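PDB 2WAC: staphylococcal nuclease domain-containing protein 1 from Drosophila melanogaster, which cleaves both DNA and RNA as an endonuclease, acts in RNA-mediated silencing with RISC, and binds symmetrically dimethylated arginine peptides through its Tudor domain. Local coordinates for residues Q67-K72 with V83-Y88; D56-Q61 with A71-V76. All coordinates share one frame; numbering follows the deposited sequence.

Interaction 1. Residues Q67-K72 with V83-Y88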
loop_
_atom_site.group_PDB
_atom_site.type_symbol
_atom_site.label_atom_id
_atom_site.label_comp_id
_atom_site.label_asym_id
_atom_site.label_seq_id
_atom_site.Cartn_x
_atom_site.Cartn_y
_atom_site.Cartn_z
ATOM N N GLN A 67 -0.451 -20.118 -6.194
ATOM C CA GLN A 67 0.416 -19.622 -7.258
ATOM C C GLN A 67 1.678 -18.991 -6.671
ATOM O O GLN A 67 1.688 -18.567 -5.511
ATOM C CB GLN A 67 -0.329 -18.643 -8.178
ATOM C CG GLN A 67 -1.616 -19.197 -8.818
ATOM C CD GLN A 67 -1.418 -20.515 -9.559
ATOM O OE1 GLN A 67 -0.446 -20.695 -10.296
ATOM N NE2 GLN A 67 -2.352 -21.442 -9.370
ATOM N N TRP A 68 2.740 -18.952 -7.473
ATOM C CA TRP A 68 4.042 -18.454 -7.031
ATOM C C TRP A 68 4.211 -16.959 -7.330
ATOM O O TRP A 68 3.938 -16.506 -8.445
ATOM C CB TRP A 68 5.167 -19.270 -7.678
ATOM C CG TRP A 68 5.208 -20.723 -7.247
ATOM C CD1 TRP A 68 4.597 -21.782 -7.863
ATOM C CD2 TRP A 68 5.903 -21.266 -6.115
ATOM N NE1 TRP A 68 4.868 -22.948 -7.183
ATOM C CE2 TRP A 68 5.668 -22.661 -6.108
ATOM C CE3 TRP A 68 6.704 -20.709 -5.107
ATOM C CZ2 TRP A 68 6.201 -23.508 -5.128
ATOM C CZ3 TRP A 68 7.236 -21.554 -4.132
ATOM C CH2 TRP A 68 6.980 -22.938 -4.153
ATOM N N TYR A 69 4.654 -16.207 -6.320
ATOM C CA TYR A 69 4.862 -14.759 -6.421
ATOM C C TYR A 69 6.267 -14.374 -5.936
ATOM O O TYR A 69 6.894 -15.122 -5.186
ATOM C CB TYR A 69 3.824 -14.006 -5.574
ATOM C CG TYR A 69 2.375 -14.179 -5.990
ATOM C CD1 TYR A 69 1.687 -15.364 -5.730
ATOM C CD2 TYR A 69 1.681 -13.142 -6.612
ATOM C CE1 TYR A 69 0.357 -15.526 -6.106
ATOM C CE2 TYR A 69 0.346 -13.290 -6.986
ATOM C CZ TYR A 69 -0.307 -14.486 -6.729
ATOM O OH TYR A 69 -1.625 -14.638 -7.095
ATOM N N ARG A 70 6.757 -13.210 -6.364
ATOM C CA ARG A 70 8.002 -12.659 -5.823
ATOM C C ARG A 70 7.739 -12.149 -4.408
ATOM O O ARG A 70 6.723 -11.493 -4.160
ATOM C CB ARG A 70 8.541 -11.523 -6.695
ATOM C CG ARG A 70 8.872 -11.908 -8.128
ATOM C CD ARG A 70 9.877 -10.944 -8.745
ATOM N NE ARG A 70 9.385 -9.568 -8.825
ATOM C CZ ARG A 70 10.128 -8.518 -9.168
ATOM N NH1 ARG A 70 11.414 -8.670 -9.464
ATOM N NH2 ARG A 70 9.584 -7.308 -9.212
ATOM N N ALA A 71 8.644 -12.454 -3.483
ATOM C CA ALA A 71 8.437 -12.101 -2.081
ATOM C C ALA A 71 9.735 -11.784 -1.351
ATOM O O ALA A 71 10.783 -12.349 -1.656
ATOM C CB ALA A 71 7.675 -13.214 -1.359
ATOM N N LYS A 72 9.650 -10.869 -0.390
ATOM C CA LYS A 72 10.772 -10.545 0.480
ATOM C C LYS A 72 10.526 -11.167 1.847
ATOM O O LYS A 72 9.458 -10.985 2.432
ATOM C CB LYS A 72 10.924 -9.026 0.599
ATOM C CG LYS A 72 12.001 -8.544 1.566
ATOM C CD LYS A 72 11.986 -7.026 1.637
ATOM C CE LYS A 72 12.673 -6.502 2.883
ATOM N NZ LYS A 72 12.528 -5.020 2.989
ATOM N N VAL A 83 6.472 -12.955 5.042
ATOM C CA VAL A 83 6.889 -12.434 3.740
ATOM C C VAL A 83 6.018 -11.270 3.263
ATOM O O VAL A 83 4.850 -11.160 3.637
ATOM C CB VAL A 83 6.952 -13.544 2.636
ATOM C CG1 VAL A 83 7.849 -14.701 3.071
ATOM C CG2 VAL A 83 5.551 -14.047 2.253
ATOM N N LEU A 84 6.616 -10.401 2.452
ATOM C CA LEU A 84 5.905 -9.330 1.767
ATOM C C LEU A 84 5.868 -9.651 0.280
ATOM O O LEU A 84 6.909 -9.895 -0.326
ATOM C CB LEU A 84 6.599 -7.978 1.995
ATOM C CG LEU A 84 6.225 -6.820 1.052
ATOM C CD1 LEU A 84 4.827 -6.282 1.345
ATOM C CD2 LEU A 84 7.257 -5.695 1.100
ATOM N N TYR A 85 4.671 -9.656 -0.304
ATOM C CA TYR A 85 4.526 -9.849 -1.745
ATOM C C TYR A 85 4.807 -8.531 -2.461
ATOM O O TYR A 85 3.940 -7.662 -2.564
ATOM C CB TYR A 85 3.149 -10.435 -2.082
ATOM C CG TYR A 85 2.975 -11.826 -1.513
ATOM C CD1 TYR A 85 3.533 -12.932 -2.153
ATOM C CD2 TYR A 85 2.285 -12.034 -0.317
ATOM C CE1 TYR A 85 3.398 -14.216 -1.628
ATOM C CE2 TYR A 85 2.143 -13.315 0.218
ATOM C CZ TYR A 85 2.703 -14.401 -0.446
ATOM O OH TYR A 85 2.573 -15.673 0.071
ATOM N N ILE A 86 6.045 -8.405 -2.942
ATOM C CA ILE A 86 6.630 -7.118 -3.353
ATOM C C ILE A 86 5.979 -6.434 -4.554
ATOM O O ILE A 86 6.157 -5.231 -4.762
ATOM C CB ILE A 86 8.171 -7.226 -3.590
ATOM C CG1 ILE A 86 8.502 -8.310 -4.627
ATOM C CG2 ILE A 86 8.907 -7.469 -2.267
ATOM C CD1 ILE A 86 9.829 -8.103 -5.345
ATOM N N ASP A 87 5.225 -7.195 -5.338
ATOM C CA ASP A 87 4.583 -6.644 -6.527
ATOM C C ASP A 87 3.129 -6.232 -6.280
ATOM O O ASP A 87 2.473 -5.689 -7.178
ATOM C CB ASP A 87 4.698 -7.630 -7.693
ATOM C CG ASP A 87 6.140 -7.876 -8.112
ATOM O OD1 ASP A 87 6.948 -6.920 -8.085
ATOM O OD2 ASP A 87 6.469 -9.024 -8.474
ATOM N N TYR A 88 2.645 -6.471 -5.058
ATOM C CA TYR A 88 1.243 -6.215 -4.694
ATOM C C TYR A 88 1.067 -5.463 -3.375
ATOM O O TYR A 88 0.236 -4.556 -3.285
ATOM C CB TYR A 88 0.442 -7.525 -4.676
ATOM C CG TYR A 88 0.433 -8.211 -6.020
ATOM C CD1 TYR A 88 -0.528 -7.894 -6.979
ATOM C CD2 TYR A 88 1.408 -9.157 -6.345
ATOM C CE1 TYR A 88 -0.527 -8.511 -8.227
ATOM C CE2 TYR A 88 1.420 -9.774 -7.588
ATOM C CZ TYR A 88 0.450 -9.451 -8.521
ATOM O OH TYR A 88 0.462 -10.069 -9.749
HETATM O O HOH W 1 4.762 -10.198 -5.295
HETATM O O HOH W 2 5.084 -11.140 -7.825
#
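Arg70 and Asp87 both carry CG anti to their own carbonyl carbon (chi1 -60° and -64°), and a bend at chi3 of Arg70 turns its guanidinium side-on to the carboxylate. Arg70 NE donates to Asp87 OD2 at 3.0 Å and Arg70 NH2 to Asp87 OD1 at 2.9 Å, each oxygen using its syn lone pair, with the two planes only 21° apart. Ile86 CD1 lies over one guanidinium face, 3.8 Å from Arg70 NE. A water accepting from Arg70 N donates to Asp87 OD2, while another links Arg70 O to Asp87 N. An alanine in place of Arg70 would probably leave the buried Asp87 carboxylate without its charged mate. Further along, Lys72 and Leu84 form an antiparallel hydrogen-bonded pair, each N 2.9 Å from the other's O. Tyr69, Tyr85 and Tyr88 make an aromatic cluster: Tyr88 CE2 meets the edge of the Tyr69 ring, 3.5 Å from Tyr69 CD2, while Tyr69 CB rests 3.6 Å from Tyr85 CD1. The Tyr69 hydroxyl is hydrogen-bonded to Asp65 and that of Tyr85 to Glu92. The contact lies in the region involved in dimethylarginine binding, where strand 68-77 pairs with strand 80-85; Arg70 also donates to the carbonyls of Phe106, Glu109 and Lys110, Asp87 OD1 accepts from Tyr112 N, and helix 26-42 packs on Asp87 and Tyr88 through Leu29.

Interaction 2. Residues D56-Q61 with A71-V76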
loop_
_atom_site.group_PDB
_atom_site.type_symbol
_atom_site.label_atom_id
_atom_site.label_comp_id
_atom_site.label_asym_id
_atom_site.label_seq_id
_atom_site.Cartn_x
_atom_site.Cartn_y
_atom_site.Cartn_z
ATOM N N ASP A 56 15.991 -12.212 2.511
ATOM C CA ASP A 56 16.070 -12.962 1.256
ATOM C C ASP A 56 14.923 -12.622 0.303
ATOM O O ASP A 56 13.774 -12.478 0.729
ATOM C CB ASP A 56 16.074 -14.471 1.533
ATOM C CG ASP A 56 17.419 -14.983 2.035
ATOM O OD1 ASP A 56 18.349 -14.175 2.238
ATOM O OD2 ASP A 56 17.546 -16.211 2.223
ATOM N N LEU A 57 15.247 -12.480 -0.981
ATOM C CA LEU A 57 14.227 -12.366 -2.022
ATOM C C LEU A 57 13.928 -13.764 -2.555
ATOM O O LEU A 57 14.829 -14.462 -3.027
ATOM C CB LEU A 57 14.684 -11.433 -3.149
ATOM C CG LEU A 57 13.682 -11.085 -4.259
ATOM C CD1 LEU A 57 12.472 -10.317 -3.728
ATOM C CD2 LEU A 57 14.367 -10.296 -5.363
ATOM N N VAL A 58 12.664 -14.167 -2.467
ATOM C CA VAL A 58 12.266 -15.546 -2.757
ATOM C C VAL A 58 11.075 -15.648 -3.708
ATOM O O VAL A 58 10.461 -14.642 -4.078
ATOM C CB VAL A 58 11.912 -16.325 -1.452
ATOM C CG1 VAL A 58 13.124 -16.449 -0.541
ATOM C CG2 VAL A 58 10.742 -15.673 -0.714
ATOM N N ALA A 59 10.771 -16.879 -4.105
ATOM C CA ALA A 59 9.481 -17.207 -4.683
ATOM C C ALA A 59 8.643 -17.829 -3.573
ATOM O O ALA A 59 9.095 -18.747 -2.880
ATOM C CB ALA A 59 9.640 -18.167 -5.840
ATOM N N ALA A 60 7.434 -17.310 -3.392
ATOM C CA ALA A 60 6.533 -17.787 -2.350
ATOM C C ALA A 60 5.207 -18.229 -2.947
ATOM O O ALA A 60 4.606 -17.505 -3.749
ATOM C CB ALA A 60 6.308 -16.703 -1.306
ATOM N N GLN A 61 4.759 -19.418 -2.552
ATOM C CA GLN A 61 3.474 -19.953 -2.992
ATOM C C GLN A 61 2.362 -19.447 -2.071
ATOM O O GLN A 61 2.175 -19.956 -0.960
ATOM C CB GLN A 61 3.507 -21.484 -3.033
ATOM C CG GLN A 61 2.432 -22.116 -3.918
ATOM C CD GLN A 61 2.361 -23.631 -3.778
ATOM O OE1 GLN A 61 2.817 -24.199 -2.786
ATOM N NE2 GLN A 61 1.782 -24.290 -4.776
ATOM N N ALA A 71 8.644 -12.454 -3.483
ATOM C CA ALA A 71 8.437 -12.101 -2.081
ATOM C C ALA A 71 9.735 -11.784 -1.351
ATOM O O ALA A 71 10.783 -12.349 -1.656
ATOM C CB ALA A 71 7.675 -13.214 -1.359
ATOM N N LYS A 72 9.650 -10.869 -0.390
ATOM C CA LYS A 72 10.772 -10.545 0.480
ATOM C C LYS A 72 10.526 -11.167 1.847
ATOM O O LYS A 72 9.458 -10.985 2.432
ATOM C CB LYS A 72 10.924 -9.026 0.599
ATOM C CG LYS A 72 12.001 -8.544 1.566
ATOM C CD LYS A 72 11.986 -7.026 1.637
ATOM C CE LYS A 72 12.673 -6.502 2.883
ATOM N NZ LYS A 72 12.528 -5.020 2.989
ATOM N N VAL A 73 11.506 -11.915 2.343
ATOM C CA VAL A 73 11.427 -12.479 3.683
ATOM C C VAL A 73 11.761 -11.390 4.699
ATOM O O VAL A 73 12.878 -10.869 4.719
ATOM C CB VAL A 73 12.368 -13.695 3.862
ATOM C CG1 VAL A 73 12.302 -14.209 5.286
ATOM C CG2 VAL A 73 12.003 -14.805 2.884
ATOM N N GLU A 74 10.783 -11.043 5.530
ATOM C CA GLU A 74 10.965 -9.988 6.526
ATOM C C GLU A 74 11.348 -10.517 7.910
ATOM O O GLU A 74 12.088 -9.861 8.643
ATOM C CB GLU A 74 9.724 -9.100 6.598
ATOM C CG GLU A 74 9.525 -8.243 5.349
ATOM C CD GLU A 74 8.519 -7.136 5.550
ATOM O OE1 GLU A 74 7.828 -7.143 6.592
ATOM O OE2 GLU A 74 8.417 -6.259 4.667
ATOM N N ARG A 75 10.842 -11.699 8.258
ATOM C CA ARG A 75 11.172 -12.357 9.520
ATOM C C ARG A 75 11.102 -13.869 9.325
ATOM O O ARG A 75 10.204 -14.368 8.648
ATOM C CB ARG A 75 10.198 -11.919 10.624
ATOM C CG ARG A 75 10.611 -12.308 12.050
ATOM C CD ARG A 75 9.553 -11.906 13.084
ATOM N NE ARG A 75 9.362 -10.455 13.155
ATOM C CZ ARG A 75 8.499 -9.836 13.961
ATOM N NH1 ARG A 75 7.726 -10.531 14.789
ATOM N NH2 ARG A 75 8.410 -8.514 13.937
ATOM N N VAL A 76 12.061 -14.592 9.901
ATOM C CA VAL A 76 11.996 -16.056 9.943
ATOM C C VAL A 76 11.935 -16.513 11.399
ATOM O O VAL A 76 12.696 -16.030 12.239
ATOM C CB VAL A 76 13.199 -16.737 9.228
ATOM C CG1 VAL A 76 13.068 -18.259 9.280
ATOM C CG2 VAL A 76 13.293 -16.291 7.791
#
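Val58 and Ala71 form an antiparallel hydrogen-bonded pair, and Leu57 and Lys72 the non-hydrogen-bonded pair next to it, between short strand segments whose directions differ by 112°, far from a flat antiparallel ribbon, with Val58 N donating to Ala71 O at 2.7 Å in a nearly straight bond, Ala71 N returning a more bent one to Val58 O, and Val73 N extending the ladder to Asp56 O, 2.8 Å away and just ahead of strand 57-61.

The side chains of Val58, Ala60, Ala71 and Val73 meet in a small apolar patch. Val58 sets CG2 between its backbone N and carbonyl carbon (chi1 -63°), which places this methyl 4.0 Å from Ala71 CB and 3.9 Å from Val73 CG2. The two valines cross at about a right angle, branch against branch. Ala60 and Ala71 touch methyl to methyl, their CB atoms 3.7 Å apart, although Ala60 lies two residues on from Val58, the partner of Ala71 in the ladder. Leu57 takes another route: with CG anti to its backbone N (chi1 -174°), Leu57 CD1 lies 3.4 Å from Ala71 O, against the backbone instead of a side chain. The Asp56 carboxylate turns from the contact and accepts from Lys53 N, while Tyr50 packs on Val58 and Pro52 on Val73.

Further along, strand 68-77 carries a classic beta bulge in its pairing with its other neighbour, where Glu74 and Arg75 both face Thr82 of strand 80-85. Strands 57-61 and 68-77 form a beta hairpin within the strongly bent antiparallel sheet of the Tudor domain, a small beta-barrel fold of the SH3 clan.

How the interactions relate
Strand 68-77 is common to both contacts: interaction 1 joins it to strand 80-85 and interaction 2 to strand 57-61, so it runs between them in the antiparallel Tudor sheet. Ala71 and Lys72 serve both, each bonding through its backbone to one neighbour, Ala71 to strand 57-61 and Lys72 to strand 80-85. Interaction 1 is the more buried and the more varied, combining charge, bound water and aromatic rings where the sheet meets helix 26-42. Interaction 2, partly buried and farther from the centre of the chain, relies on main-chain bonds and small aliphatic groups. The two also touch directly, with Trp68 packing against Ala59 and Gln61.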